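Local coordinates for cell wall binding protein cwp8 (Peptoclostridium difficile, PDB 5J6Q) that probably anchors to the bacterial cell wall through its CWB2 module, the kind of module that holds S-layer proteins on the cell surface, at residues Lys76-Leu81 / Asp173-His178; Lys117-Ile122 / Glu129-Lys134; Glu194-Ile199 / His265-Asp270; Ala313-Gly318 / Lys335-Leu340; Asn497-Asn502 / Val548-Glu553. One frame throughout, in Å; residues are numbered along the deposited sequence.

Contact 1: Lys76-Leu81 / Asp173-His178; sequences KGHQVL and DSKELH
K76 C rests on S174 CA at 3.7 Å, and G77 CA meets D173 O at the same close distance; these main-chain touches form the tight part of the contact. G77 has a positive phi of 89°, and the absence of a CB on its flank turned to 173-178 lets the D173 carbonyl lie against its backbone. S174 CB adds a contact of 4.0 Å to K76 CA.

The other half is looser. K175 runs out as a long extended chain beside G77, its CE coming within 4.4 Å of G77 CA, and its last torsion, with NZ anti to CG (chi4 -180°), carries the ammonium toward the imidazole of H78. The D173 carboxylate and the S174 hydroxyl lie at the exposed surface, while K76 turns its CB the other way and gives NZ to R39 O.

D75, at the end of strand 68-75, links the two halves: it accepts G77 N and forms a salt bridge with K175. Van der Waals contact between backbones and one shared carboxylate thus hold the segments at the mouth of the loop leading into strand 178-183, and K175 probably keeps its charge there.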
# COMPACT_ATOMS: atom_id res chain seq x y z
N LYS A 76 -20.72 -2.80 -36.16
CA LYS A 76 -20.35 -2.94 -37.58
C LYS A 76 -20.70 -1.65 -38.39
O LYS A 76 -20.58 -1.66 -39.60
CB LYS A 76 -21.08 -4.12 -38.22
CG LYS A 76 -20.89 -5.47 -37.46
CD LYS A 76 -21.66 -6.56 -38.24
CE LYS A 76 -21.74 -7.90 -37.51
NZ LYS A 76 -23.02 -8.55 -37.80
N GLY A 77 -21.11 -0.58 -37.67
CA GLY A 77 -21.51 0.67 -38.29
C GLY A 77 -22.99 0.70 -38.63
O GLY A 77 -23.44 0.06 -39.58
N HIS A 78 -23.74 1.45 -37.87
CA HIS A 78 -25.17 1.55 -38.14
C HIS A 78 -25.67 2.96 -37.89
O HIS A 78 -25.02 3.75 -37.19
CB HIS A 78 -25.96 0.59 -37.20
CG HIS A 78 -25.73 0.93 -35.76
ND1 HIS A 78 -26.73 1.40 -34.94
CD2 HIS A 78 -24.60 0.89 -35.00
CE1 HIS A 78 -26.22 1.65 -33.75
NE2 HIS A 78 -24.94 1.35 -33.75
N GLN A 79 -26.82 3.26 -38.47
CA GLN A 79 -27.45 4.54 -38.14
C GLN A 79 -28.98 4.43 -38.27
O GLN A 79 -29.47 3.45 -38.81
CB GLN A 79 -26.92 5.67 -39.05
CG GLN A 79 -27.79 5.92 -40.26
CD GLN A 79 -27.24 7.11 -41.02
OE1 GLN A 79 -27.24 8.23 -40.52
NE2 GLN A 79 -26.71 6.87 -42.21
N VAL A 80 -29.71 5.43 -37.79
CA VAL A 80 -31.17 5.45 -37.93
C VAL A 80 -31.57 6.47 -39.00
O VAL A 80 -31.30 7.66 -38.85
CB VAL A 80 -31.87 5.81 -36.60
CG1 VAL A 80 -33.38 5.75 -36.78
CG2 VAL A 80 -31.42 4.86 -35.49
N LEU A 81 -32.19 6.00 -40.08
CA LEU A 81 -32.69 6.84 -41.15
C LEU A 81 -34.18 6.61 -41.23
O LEU A 81 -34.60 5.51 -41.60
CB LEU A 81 -32.06 6.49 -42.51
CG LEU A 81 -30.56 6.75 -42.60
CD1 LEU A 81 -30.08 6.32 -43.97
CD2 LEU A 81 -30.26 8.21 -42.39
N ASP A 173 -18.49 2.12 -41.99
CA ASP A 173 -17.40 1.24 -41.51
C ASP A 173 -17.53 0.79 -40.07
O ASP A 173 -18.08 1.50 -39.24
CB ASP A 173 -16.04 1.95 -41.65
CG ASP A 173 -15.69 2.35 -43.07
OD1 ASP A 173 -16.01 1.58 -44.01
OD2 ASP A 173 -15.08 3.42 -43.24
N SER A 174 -17.00 -0.40 -39.75
CA SER A 174 -17.07 -0.88 -38.38
C SER A 174 -16.39 0.13 -37.49
O SER A 174 -15.48 0.83 -37.90
CB SER A 174 -16.43 -2.26 -38.23
OG SER A 174 -15.02 -2.26 -38.37
N LYS A 175 -16.87 0.25 -36.28
CA LYS A 175 -16.31 1.17 -35.32
C LYS A 175 -15.26 0.41 -34.57
O LYS A 175 -14.72 -0.57 -35.11
CB LYS A 175 -17.40 1.72 -34.39
CG LYS A 175 -18.36 2.66 -35.14
CD LYS A 175 -19.51 3.13 -34.26
CE LYS A 175 -20.67 3.65 -35.10
NZ LYS A 175 -21.82 4.13 -34.27
N GLU A 176 -14.99 0.77 -33.32
CA GLU A 176 -13.87 0.10 -32.68
C GLU A 176 -14.18 -0.99 -31.67
O GLU A 176 -15.03 -0.83 -30.80
CB GLU A 176 -12.96 1.16 -32.04
CG GLU A 176 -12.19 1.95 -33.09
CD GLU A 176 -10.69 1.72 -33.02
OE1 GLU A 176 -10.27 0.66 -32.51
OE2 GLU A 176 -9.95 2.61 -33.47
N LEU A 177 -13.43 -2.08 -31.79
CA LEU A 177 -13.43 -3.29 -30.94
C LEU A 177 -13.21 -2.95 -29.46
O LEU A 177 -12.09 -2.55 -29.14
CB LEU A 177 -12.24 -4.15 -31.44
CG LEU A 177 -12.02 -5.59 -30.95
CD1 LEU A 177 -11.65 -5.59 -29.49
CD2 LEU A 177 -13.19 -6.50 -31.21
N HIS A 178 -14.24 -3.07 -28.57
CA HIS A 178 -14.09 -2.84 -27.12
C HIS A 178 -13.97 -4.23 -26.41
O HIS A 178 -14.65 -5.17 -26.82
CB HIS A 178 -15.28 -2.07 -26.49
CG HIS A 178 -15.56 -0.75 -27.13
ND1 HIS A 178 -16.50 -0.60 -28.13
CD2 HIS A 178 -15.03 0.48 -26.91
CE1 HIS A 178 -16.53 0.68 -28.48
NE2 HIS A 178 -15.65 1.35 -27.76

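Contact 2: Lys117-Ile122 / Glu129-Lys134; sequences KLTATI and EVKRAK
K131 O is gripped twice by T119: the backbone N gives the strong bond, T119 N to K131 O at 2.8 Å, and the hydroxyl adds a weak one from OG1 at 3.4 Å. The second is possible because T119 OG1 sits between its own N and carbonyl carbon (chi1 42°), within weak bonding distance of that K131 carbonyl. K131 N returns the bond to T119 O. At the next hydrogen-bonded pair, T121 and E129 bond in both directions, each at 3.0 Å between T121 N and E129 O and between E129 N and T121 O. Just past the end of strand 127-132, A133 N still reaches K117 O in a long but straight bond of 3.3 Å.

The non-hydrogen-bonded pair A120 and V130 fills the space between these rungs. A120 CA approaches E129 O at 3.1 Å as a CA-H...O contact, and A120 CB touches V130 CG2 at 4.1 Å. On the face bearing T119 and K131, T119 CG2 meets A133 CB at 3.7 Å, while K131 NZ bends toward a weak bond with S136. L118 and R132 diverge at the end of the pairing; L118 packs on Y106 of helix 96-111 and on F151. With strand directions 155° apart, the two strands form a twisted antiparallel beta hairpin, in which 118-124 is an outer strand and 127-132 the middle strand of a three-stranded sheet in Cwp8 domain 2.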
# COMPACT_ATOMS: atom_id res chain seq x y z
N LYS A 117 -17.11 3.67 -72.41
CA LYS A 117 -16.29 4.76 -71.88
C LYS A 117 -17.05 6.07 -71.82
O LYS A 117 -17.71 6.46 -72.79
CB LYS A 117 -15.03 4.93 -72.75
CG LYS A 117 -13.94 5.72 -72.04
CD LYS A 117 -12.90 6.21 -73.03
CE LYS A 117 -12.22 7.46 -72.54
NZ LYS A 117 -11.12 7.86 -73.45
N LEU A 118 -16.96 6.75 -70.68
CA LEU A 118 -17.63 8.03 -70.46
C LEU A 118 -16.62 9.17 -70.43
O LEU A 118 -15.42 8.94 -70.38
CB LEU A 118 -18.38 7.99 -69.13
CG LEU A 118 -19.41 6.88 -69.02
CD1 LEU A 118 -19.88 6.77 -67.59
CD2 LEU A 118 -20.58 7.17 -69.93
N THR A 119 -17.13 10.40 -70.44
CA THR A 119 -16.28 11.59 -70.41
C THR A 119 -16.92 12.69 -69.58
O THR A 119 -18.12 12.94 -69.70
CB THR A 119 -16.03 12.12 -71.83
OG1 THR A 119 -17.25 12.06 -72.56
CG2 THR A 119 -14.96 11.34 -72.55
N ALA A 120 -16.12 13.34 -68.75
CA ALA A 120 -16.60 14.42 -67.89
C ALA A 120 -15.78 15.70 -68.09
O ALA A 120 -14.56 15.65 -68.28
CB ALA A 120 -16.55 14.00 -66.43
N THR A 121 -16.46 16.85 -68.05
CA THR A 121 -15.84 18.16 -68.20
C THR A 121 -16.27 19.10 -67.09
O THR A 121 -17.48 19.28 -66.90
CB THR A 121 -16.31 18.81 -69.52
OG1 THR A 121 -16.15 17.88 -70.58
CG2 THR A 121 -15.52 20.11 -69.83
N ILE A 122 -15.32 19.69 -66.34
CA ILE A 122 -15.69 20.65 -65.32
C ILE A 122 -16.25 21.87 -66.08
O ILE A 122 -15.62 22.32 -67.02
CB ILE A 122 -14.46 20.98 -64.46
CG1 ILE A 122 -13.88 19.66 -63.92
CG2 ILE A 122 -14.84 21.97 -63.32
CD1 ILE A 122 -12.88 19.84 -62.79
N GLU A 129 -20.14 18.03 -66.18
CA GLU A 129 -21.00 17.43 -67.17
C GLU A 129 -20.51 16.03 -67.47
O GLU A 129 -19.31 15.85 -67.65
CB GLU A 129 -20.99 18.28 -68.45
CG GLU A 129 -21.85 17.71 -69.56
CD GLU A 129 -21.50 18.32 -70.91
OE1 GLU A 129 -20.38 18.08 -71.39
OE2 GLU A 129 -22.34 19.05 -71.46
N VAL A 130 -21.42 15.06 -67.52
CA VAL A 130 -21.02 13.68 -67.81
C VAL A 130 -21.85 13.14 -68.97
O VAL A 130 -23.07 13.27 -68.98
CB VAL A 130 -21.19 12.78 -66.55
CG1 VAL A 130 -20.65 11.38 -66.84
CG2 VAL A 130 -20.45 13.39 -65.36
N LYS A 131 -21.17 12.54 -69.95
CA LYS A 131 -21.79 11.99 -71.15
C LYS A 131 -20.90 10.88 -71.70
O LYS A 131 -19.91 10.54 -71.05
CB LYS A 131 -21.96 13.10 -72.21
CG LYS A 131 -20.62 13.64 -72.71
CD LYS A 131 -20.80 14.94 -73.48
CE LYS A 131 -19.48 15.63 -73.73
NZ LYS A 131 -18.57 14.78 -74.54
N ARG A 132 -21.22 10.32 -72.87
CA ARG A 132 -20.36 9.28 -73.42
C ARG A 132 -19.32 9.86 -74.38
O ARG A 132 -19.53 10.93 -74.94
CB ARG A 132 -21.21 8.22 -74.13
CG ARG A 132 -20.41 7.00 -74.53
CD ARG A 132 -21.26 5.75 -74.50
NE ARG A 132 -22.59 6.00 -75.04
CZ ARG A 132 -23.37 5.06 -75.55
NH1 ARG A 132 -22.95 3.80 -75.59
NH2 ARG A 132 -24.57 5.36 -76.02
N ALA A 133 -18.21 9.14 -74.58
CA ALA A 133 -17.14 9.58 -75.46
C ALA A 133 -17.47 9.42 -76.94
O ALA A 133 -16.98 10.21 -77.75
CB ALA A 133 -15.87 8.80 -75.14
N LYS A 134 -18.28 8.42 -77.31
CA LYS A 134 -18.59 8.19 -78.72
C LYS A 134 -19.78 9.01 -79.18
O LYS A 134 -19.63 9.91 -80.01
CB LYS A 134 -18.85 6.70 -78.96

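Contact 3: Glu194-Ile199 / His265-Asp270; sequences ELFDGI and HKLVRD
G198 and L267 bring their CA atoms to 5.4 Å where the irregular 194-199 segment passes the first turns of helix 265-280, and G198 takes a positive phi of 126° there. L267 is the residue that enters the loop. Its CG stands anti to the backbone N (chi1 -160°), and the two methyl branches divide the work: CD2 lies 3.5 Å from G198 N and 3.7 Å from G198 CA, while CD1 comes in at the edge of the F196 ring, near its plane. The modelled closeness of that methyl to the ring is doubtful. The two side chains slide past each other in opposite directions.

F196 also has CG anti to its backbone N, and the ring reaches the helix backbone, with CE2 at 3.7 Å from L267 O and 3.8 Å from D270 CB. G198 N lies over one face of the ring, toward its rim. The loop holds its shape through an Asx turn: D197 OD1 accepts I199 N at 2.9 Å in a nearly straight bond, and OD2 of the same carboxylate pairs with R200. This turn belongs to Cwp8 domain 3, between strand 186-191 and helix 203-213.

The D270 carboxylate stands 84° from the ring plane. Its OD2 makes a salt bridge with K266 NZ at 3.5 Å, one turn back on the helix, and its OD1 pairs with K273. Outside the two segments, D197 O accepts K581 NZ and I199 packs on helix 581-590, near the C-terminus of the chain.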
# COMPACT_ATOMS: atom_id res chain seq x y z
N GLU A 194 -3.77 5.39 -0.45
CA GLU A 194 -4.48 4.53 0.47
C GLU A 194 -3.55 3.45 1.00
O GLU A 194 -3.77 2.93 2.10
CB GLU A 194 -5.67 3.81 -0.22
CG GLU A 194 -6.85 4.70 -0.55
CD GLU A 194 -7.93 3.93 -1.31
OE1 GLU A 194 -8.37 2.85 -0.82
OE2 GLU A 194 -8.34 4.42 -2.41
N LEU A 195 -2.58 3.05 0.18
CA LEU A 195 -1.60 2.02 0.56
C LEU A 195 -0.19 2.54 1.13
O LEU A 195 0.48 1.83 1.83
CB LEU A 195 -1.25 1.21 -0.70
CG LEU A 195 -2.41 0.41 -1.35
CD1 LEU A 195 -1.75 -0.65 -2.33
CD2 LEU A 195 -3.25 -0.39 -0.27
N PHE A 196 0.20 3.76 0.83
CA PHE A 196 1.53 4.22 1.11
C PHE A 196 1.50 5.70 1.10
O PHE A 196 0.99 6.29 0.15
CB PHE A 196 2.45 3.60 0.03
CG PHE A 196 3.90 4.05 0.00
CD1 PHE A 196 4.80 3.59 0.96
CD2 PHE A 196 4.37 4.88 -1.02
CE1 PHE A 196 6.16 3.96 0.90
CE2 PHE A 196 5.71 5.24 -1.10
CZ PHE A 196 6.60 4.77 -0.13
N ASP A 197 2.05 6.36 2.15
CA ASP A 197 1.95 7.83 2.23
C ASP A 197 3.12 8.61 1.61
O ASP A 197 3.14 9.81 1.75
CB ASP A 197 1.84 8.28 3.72
CG ASP A 197 3.12 7.98 4.62
OD1 ASP A 197 4.23 7.67 4.04
OD2 ASP A 197 3.01 8.08 5.84
N GLY A 198 4.07 7.95 0.99
CA GLY A 198 5.29 8.64 0.56
C GLY A 198 6.56 7.93 1.09
O GLY A 198 7.58 7.80 0.40
N ILE A 199 6.50 7.39 2.32
CA ILE A 199 7.68 6.71 2.88
C ILE A 199 7.27 5.46 3.75
O ILE A 199 8.02 4.52 3.84
CB ILE A 199 8.51 7.79 3.60
CG1 ILE A 199 9.76 7.17 4.25
CG2 ILE A 199 7.59 8.56 4.66
CD1 ILE A 199 10.82 8.22 4.60
N HIS A 265 3.54 10.55 -9.40
CA HIS A 265 4.40 9.55 -10.02
C HIS A 265 5.52 9.06 -9.10
O HIS A 265 5.87 7.88 -9.15
CB HIS A 265 4.97 10.12 -11.32
CG HIS A 265 3.99 9.98 -12.44
ND1 HIS A 265 3.20 11.02 -12.86
CD2 HIS A 265 3.66 8.90 -13.19
CE1 HIS A 265 2.41 10.57 -13.83
NE2 HIS A 265 2.67 9.30 -14.05
N LYS A 266 6.08 9.92 -8.28
CA LYS A 266 7.13 9.42 -7.38
C LYS A 266 6.52 8.44 -6.36
O LYS A 266 7.04 7.34 -6.22
CB LYS A 266 7.89 10.55 -6.68
CG LYS A 266 9.35 10.19 -6.57
CD LYS A 266 10.10 11.05 -5.60
CE LYS A 266 11.19 10.23 -4.96
NZ LYS A 266 11.46 10.68 -3.59
N LEU A 267 5.42 8.82 -5.70
CA LEU A 267 4.70 7.92 -4.77
C LEU A 267 4.61 6.51 -5.37
O LEU A 267 5.02 5.52 -4.72
CB LEU A 267 3.29 8.50 -4.58
CG LEU A 267 2.46 8.08 -3.34
CD1 LEU A 267 2.63 6.65 -3.01
CD2 LEU A 267 2.81 8.94 -2.14
N VAL A 268 4.12 6.42 -6.66
CA VAL A 268 3.92 5.13 -7.31
C VAL A 268 5.20 4.41 -7.58
O VAL A 268 5.25 3.17 -7.39
CB VAL A 268 3.13 5.27 -8.66
CG1 VAL A 268 2.85 3.89 -9.22
CG2 VAL A 268 1.80 6.02 -8.45
N ARG A 269 6.21 5.14 -8.06
CA ARG A 269 7.48 4.46 -8.33
C ARG A 269 8.01 3.93 -6.97
O ARG A 269 8.45 2.79 -6.85
CB ARG A 269 8.51 5.47 -8.92
CG ARG A 269 9.01 5.20 -10.34
CD ARG A 269 9.99 6.30 -10.79
NE ARG A 269 9.26 7.46 -11.32
CZ ARG A 269 9.36 8.69 -10.82
NH1 ARG A 269 8.65 9.68 -11.36
NH2 ARG A 269 10.17 8.94 -9.80
N ASP A 270 7.94 4.78 -5.95
CA ASP A 270 8.44 4.45 -4.60
C ASP A 270 7.70 3.25 -4.01
O ASP A 270 8.33 2.23 -3.59
CB ASP A 270 8.33 5.72 -3.75
CG ASP A 270 9.46 6.65 -4.11
OD1 ASP A 270 10.36 6.22 -4.86
OD2 ASP A 270 9.44 7.80 -3.67

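Contact 4: Ala313-Gly318 / Lys335-Leu340; sequences AIILVG and KNAPIL
I315 uses both its N-H and its carbonyl on the 335-340 segment: I315 N gives to P338 O at 3.1 Å and I315 O receives L340 N at 2.9 Å. V317 N then bonds L340 O at 3.2 Å, and V317 pairs onward with S342. P338 has no N-H to give, but its carbonyl accepts the first bond of this parallel ladder. The alternate residues I314 and L316 turn their backbone groups to the other neighbour, strand 367-371, where they bond K367, Y369 and V371. Polar groups of the loop before strand 339-342 are met by R305, which gives to A337 O, and by E312, which receives N336 ND2.

A313 O meets carbon across the gap, with A337 CB at 3.0 Å and P338 CD at 3.1 Å, a close fit just before the ladder begins. Apolar groups fill in around the rungs. A337 CB also touches A313 CB and I315 CG1, each at 3.7 Å, and I315 CB lies 4.1 Å from I339 CG1. L316 CD1 touches L340 CB, whereas I314 CD1 meets P338 CG.

These two strands with helices 322-327 and 329-334 between them make a beta-alpha-beta crossover in a four-stranded parallel sheet of the CWB2 module, 339-342 being one of its two outer strands. I315 and I339 pack on helix 329-334, while I314 and L340 pack on helix 349-359, so helices cover both faces.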
# COMPACT_ATOMS: atom_id res chain seq x y z
N ALA A 313 8.93 -16.45 28.53
CA ALA A 313 8.18 -15.85 29.63
C ALA A 313 7.32 -14.69 29.14
O ALA A 313 7.33 -14.36 27.95
CB ALA A 313 9.14 -15.35 30.70
N ILE A 314 6.55 -14.09 30.07
CA ILE A 314 5.68 -12.94 29.78
C ILE A 314 6.04 -11.87 30.88
O ILE A 314 6.23 -12.25 32.04
CB ILE A 314 4.15 -13.25 29.86
CG1 ILE A 314 3.75 -14.45 28.96
CG2 ILE A 314 3.31 -11.95 29.50
CD1 ILE A 314 3.68 -14.13 27.48
N ILE A 315 6.23 -10.59 30.47
CA ILE A 315 6.36 -9.52 31.39
C ILE A 315 5.06 -8.80 31.16
O ILE A 315 4.77 -8.40 30.02
CB ILE A 315 7.54 -8.55 31.19
CG1 ILE A 315 8.86 -9.29 30.93
CG2 ILE A 315 7.68 -7.71 32.48
CD1 ILE A 315 9.43 -9.92 32.23
N LEU A 316 4.28 -8.59 32.21
CA LEU A 316 2.98 -7.92 32.10
C LEU A 316 2.99 -6.63 32.99
O LEU A 316 3.26 -6.72 34.18
CB LEU A 316 1.94 -8.91 32.57
CG LEU A 316 0.52 -8.61 32.20
CD1 LEU A 316 0.37 -8.36 30.72
CD2 LEU A 316 -0.32 -9.88 32.60
N VAL A 317 2.76 -5.42 32.39
CA VAL A 317 2.82 -4.22 33.24
C VAL A 317 1.48 -3.52 33.14
O VAL A 317 0.66 -3.94 32.31
CB VAL A 317 4.07 -3.37 32.75
CG1 VAL A 317 3.84 -2.79 31.37
CG2 VAL A 317 4.39 -2.24 33.72
N GLY A 318 1.17 -2.51 33.98
CA GLY A 318 -0.10 -1.79 33.81
C GLY A 318 0.01 -0.91 32.55
O GLY A 318 1.11 -0.42 32.22
N LYS A 335 14.86 -12.53 30.28
CA LYS A 335 13.95 -13.66 30.36
C LYS A 335 13.30 -13.93 28.99
O LYS A 335 12.36 -14.73 28.92
CB LYS A 335 12.86 -13.40 31.42
CG LYS A 335 13.43 -13.13 32.85
CD LYS A 335 14.71 -13.98 33.23
CE LYS A 335 15.46 -13.34 34.41
NZ LYS A 335 16.84 -13.89 34.69
N ASN A 336 13.80 -13.27 27.92
CA ASN A 336 13.28 -13.46 26.55
C ASN A 336 11.75 -13.48 26.53
O ASN A 336 11.13 -14.43 26.09
CB ASN A 336 13.84 -14.75 25.98
CG ASN A 336 15.34 -14.68 25.96
OD1 ASN A 336 15.90 -13.84 25.24
ND2 ASN A 336 16.07 -15.50 26.72
N ALA A 337 11.15 -12.42 27.05
CA ALA A 337 9.71 -12.30 27.22
C ALA A 337 9.23 -11.01 26.61
O ALA A 337 10.02 -10.06 26.62
CB ALA A 337 9.37 -12.26 28.71
N PRO A 338 8.00 -10.91 26.09
CA PRO A 338 7.49 -9.62 25.49
C PRO A 338 6.99 -8.73 26.60
O PRO A 338 6.59 -9.30 27.64
CB PRO A 338 6.29 -10.04 24.67
CG PRO A 338 5.78 -11.38 25.49
CD PRO A 338 7.08 -12.05 25.87
N ILE A 339 6.88 -7.39 26.36
CA ILE A 339 6.35 -6.61 27.40
C ILE A 339 4.95 -6.40 26.93
O ILE A 339 4.70 -5.80 25.89
CB ILE A 339 7.12 -5.35 27.78
CG1 ILE A 339 8.46 -5.67 28.46
CG2 ILE A 339 6.24 -4.57 28.73
CD1 ILE A 339 9.60 -4.48 28.43
N LEU A 340 4.00 -6.96 27.64
CA LEU A 340 2.63 -6.85 27.15
C LEU A 340 1.93 -6.00 28.21
O LEU A 340 2.52 -5.76 29.23
CB LEU A 340 1.93 -8.23 26.94
CG LEU A 340 2.52 -9.03 25.74
CD1 LEU A 340 2.02 -10.53 25.79
CD2 LEU A 340 2.06 -8.43 24.39

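Contact 5: Asn497-Asn502 / Val548-Glu553; sequences NRKDTN and VLTTEE. With SO4 (sulfate ion), chain C.
K499 reaches T550 by bending twice, chi3 of 84° placing CE and chi4 of 68° placing NZ, which gives a short bond of 2.6 Å to T550 OG1. N502 has CG anti to its backbone N (chi1 -174°), which aims the amide at the strand: OD1 accepts L549 N at 2.9 Å, the donor standing above the amide plane. T550 OG1 in turn gives to E552 O at 2.8 Å, and the K499 ammonium adds a weak bond to L549 O. N502 is used at both ends, since Q558 also gives to OD1 while ND2 bonds S432 and I547 O. L549 lies with CG 3.9 Å from N502 ND2.

N497 caps the helix that carries these residues, its OD1 taking the backbone N of both K499 and D500. Beside the cap, a sulfate, probably from the crystallisation liquor, has O3 held by R498 N at 2.7 Å and R498 NE at 2.9 Å, and O4 by NH2 in plane at the guanidinium edge; Y523 OH also binds it. A helix N-terminus, an arginine and a tyrosine together suggest a spot in this CWB2 repeat suited to an anion, while the buried lysine is probably kept charged by T550 OG1 and, weakly, L549 O and D521.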
# COMPACT_ATOMS: atom_id res chain seq x y z
N ASN A 497 15.77 19.27 27.74
CA ASN A 497 14.46 18.61 27.62
C ASN A 497 14.69 17.18 27.18
O ASN A 497 15.84 16.75 26.94
CB ASN A 497 13.53 19.38 26.66
CG ASN A 497 14.09 19.54 25.29
OD1 ASN A 497 14.45 18.49 24.65
ND2 ASN A 497 14.34 20.78 24.79
N ARG A 498 13.62 16.43 27.09
CA ARG A 498 13.68 15.03 26.79
C ARG A 498 14.24 14.68 25.37
O ARG A 498 14.77 13.58 25.21
CB ARG A 498 12.23 14.42 26.92
CG ARG A 498 11.38 14.72 25.69
CD ARG A 498 9.91 14.41 25.97
NE ARG A 498 9.43 15.04 27.22
CZ ARG A 498 8.33 14.65 27.89
NH1 ARG A 498 7.61 13.63 27.46
NH2 ARG A 498 7.93 15.32 28.95
N LYS A 499 14.12 15.60 24.37
CA LYS A 499 14.60 15.38 23.05
C LYS A 499 16.18 15.60 23.13
O LYS A 499 16.92 14.81 22.50
CB LYS A 499 13.97 16.26 21.98
CG LYS A 499 12.50 15.92 21.82
CD LYS A 499 11.77 16.90 21.04
CE LYS A 499 11.96 16.57 19.59
NZ LYS A 499 11.30 15.32 19.25
N ASP A 500 16.64 16.60 23.89
CA ASP A 500 18.08 16.77 24.08
C ASP A 500 18.65 15.59 24.86
O ASP A 500 19.71 15.13 24.54
CB ASP A 500 18.42 18.06 24.77
CG ASP A 500 17.92 19.23 24.02
OD1 ASP A 500 17.93 19.17 22.72
OD2 ASP A 500 17.42 20.19 24.69
N THR A 501 17.97 15.08 25.87
CA THR A 501 18.50 13.85 26.52
C THR A 501 18.59 12.67 25.55
O THR A 501 19.58 11.90 25.57
CB THR A 501 17.58 13.48 27.64
OG1 THR A 501 17.52 14.60 28.56
CG2 THR A 501 17.98 12.18 28.35
N ASN A 502 17.52 12.47 24.75
CA ASN A 502 17.51 11.38 23.79
C ASN A 502 18.70 11.58 22.89
O ASN A 502 19.43 10.59 22.69
CB ASN A 502 16.24 11.35 22.99
CG ASN A 502 16.06 10.21 22.08
OD1 ASN A 502 15.88 10.43 20.82
ND2 ASN A 502 16.03 9.01 22.57
N VAL A 548 14.82 6.64 18.69
CA VAL A 548 14.79 8.09 18.63
C VAL A 548 13.36 8.47 19.22
O VAL A 548 12.36 7.93 18.74
CB VAL A 548 14.89 8.48 17.13
CG1 VAL A 548 14.57 10.00 16.88
CG2 VAL A 548 16.33 8.13 16.62
N LEU A 549 13.27 9.37 20.21
CA LEU A 549 11.90 9.69 20.70
C LEU A 549 11.45 11.02 20.07
O LEU A 549 12.04 12.11 20.29
CB LEU A 549 11.91 9.84 22.21
CG LEU A 549 12.19 8.53 22.94
CD1 LEU A 549 12.37 8.86 24.42
CD2 LEU A 549 11.08 7.45 22.71
N THR A 550 10.39 10.90 19.23
CA THR A 550 9.85 12.11 18.71
C THR A 550 8.37 11.93 18.30
O THR A 550 7.99 10.82 17.89
CB THR A 550 10.63 12.59 17.47
OG1 THR A 550 10.31 13.99 17.25
CG2 THR A 550 10.22 11.86 16.25
N THR A 551 7.56 13.02 18.42
CA THR A 551 6.18 12.94 17.88
C THR A 551 6.08 13.82 16.68
O THR A 551 5.58 13.42 15.64
CB THR A 551 5.12 13.36 18.93
OG1 THR A 551 5.31 12.55 20.06
CG2 THR A 551 3.66 13.13 18.39
N GLU A 552 6.53 15.06 16.81
CA GLU A 552 6.51 15.95 15.69
C GLU A 552 7.96 15.94 15.12
O GLU A 552 8.66 14.89 15.20
CB GLU A 552 6.05 17.38 16.08
CG GLU A 552 5.14 17.40 17.30
CD GLU A 552 3.81 18.08 17.02
OE1 GLU A 552 3.56 19.17 17.59
OE2 GLU A 552 3.03 17.52 16.23
N GLU A 553 8.42 17.03 14.53
CA GLU A 553 9.80 17.00 14.00
C GLU A 553 10.89 16.88 15.06
O GLU A 553 10.75 17.23 16.23
CB GLU A 553 10.10 18.24 13.07
CG GLU A 553 10.20 19.57 13.83
CD GLU A 553 10.94 20.69 13.03
OE1 GLU A 553 11.19 21.77 13.61
OE2 GLU A 553 11.29 20.48 11.82
S SO4 C . 10.64 18.17 29.04
O1 SO4 C . 10.41 19.22 28.11
O2 SO4 C . 11.42 18.63 30.05
O3 SO4 C . 11.26 16.99 28.37
O4 SO4 C . 9.34 17.78 29.59

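In the fold
The five contacts follow the elongated chain, with contact 2 nested within the loop closed by contact 1 and contacts 3, 4 and 5 coming afterwards in series. Contacts 1 and 2 have centres about 36 Å apart and lie on the same side of the chain's centre; contact 2 is in Cwp8 domain 2, inserted between strands 68-75 and 178-183 of the sheet beside contact 1. Contact 3, its centre about 8 Å from the chain's centre, belongs to domain 3. Contacts 4 and 5, in separate parallel sheets of the CWB2 module, are about 26 Å apart between centres, and the centres of contacts 2 and 4 are about 105 Å apart. The presumed wall-anchoring CWB2 end is thus far from domain 2.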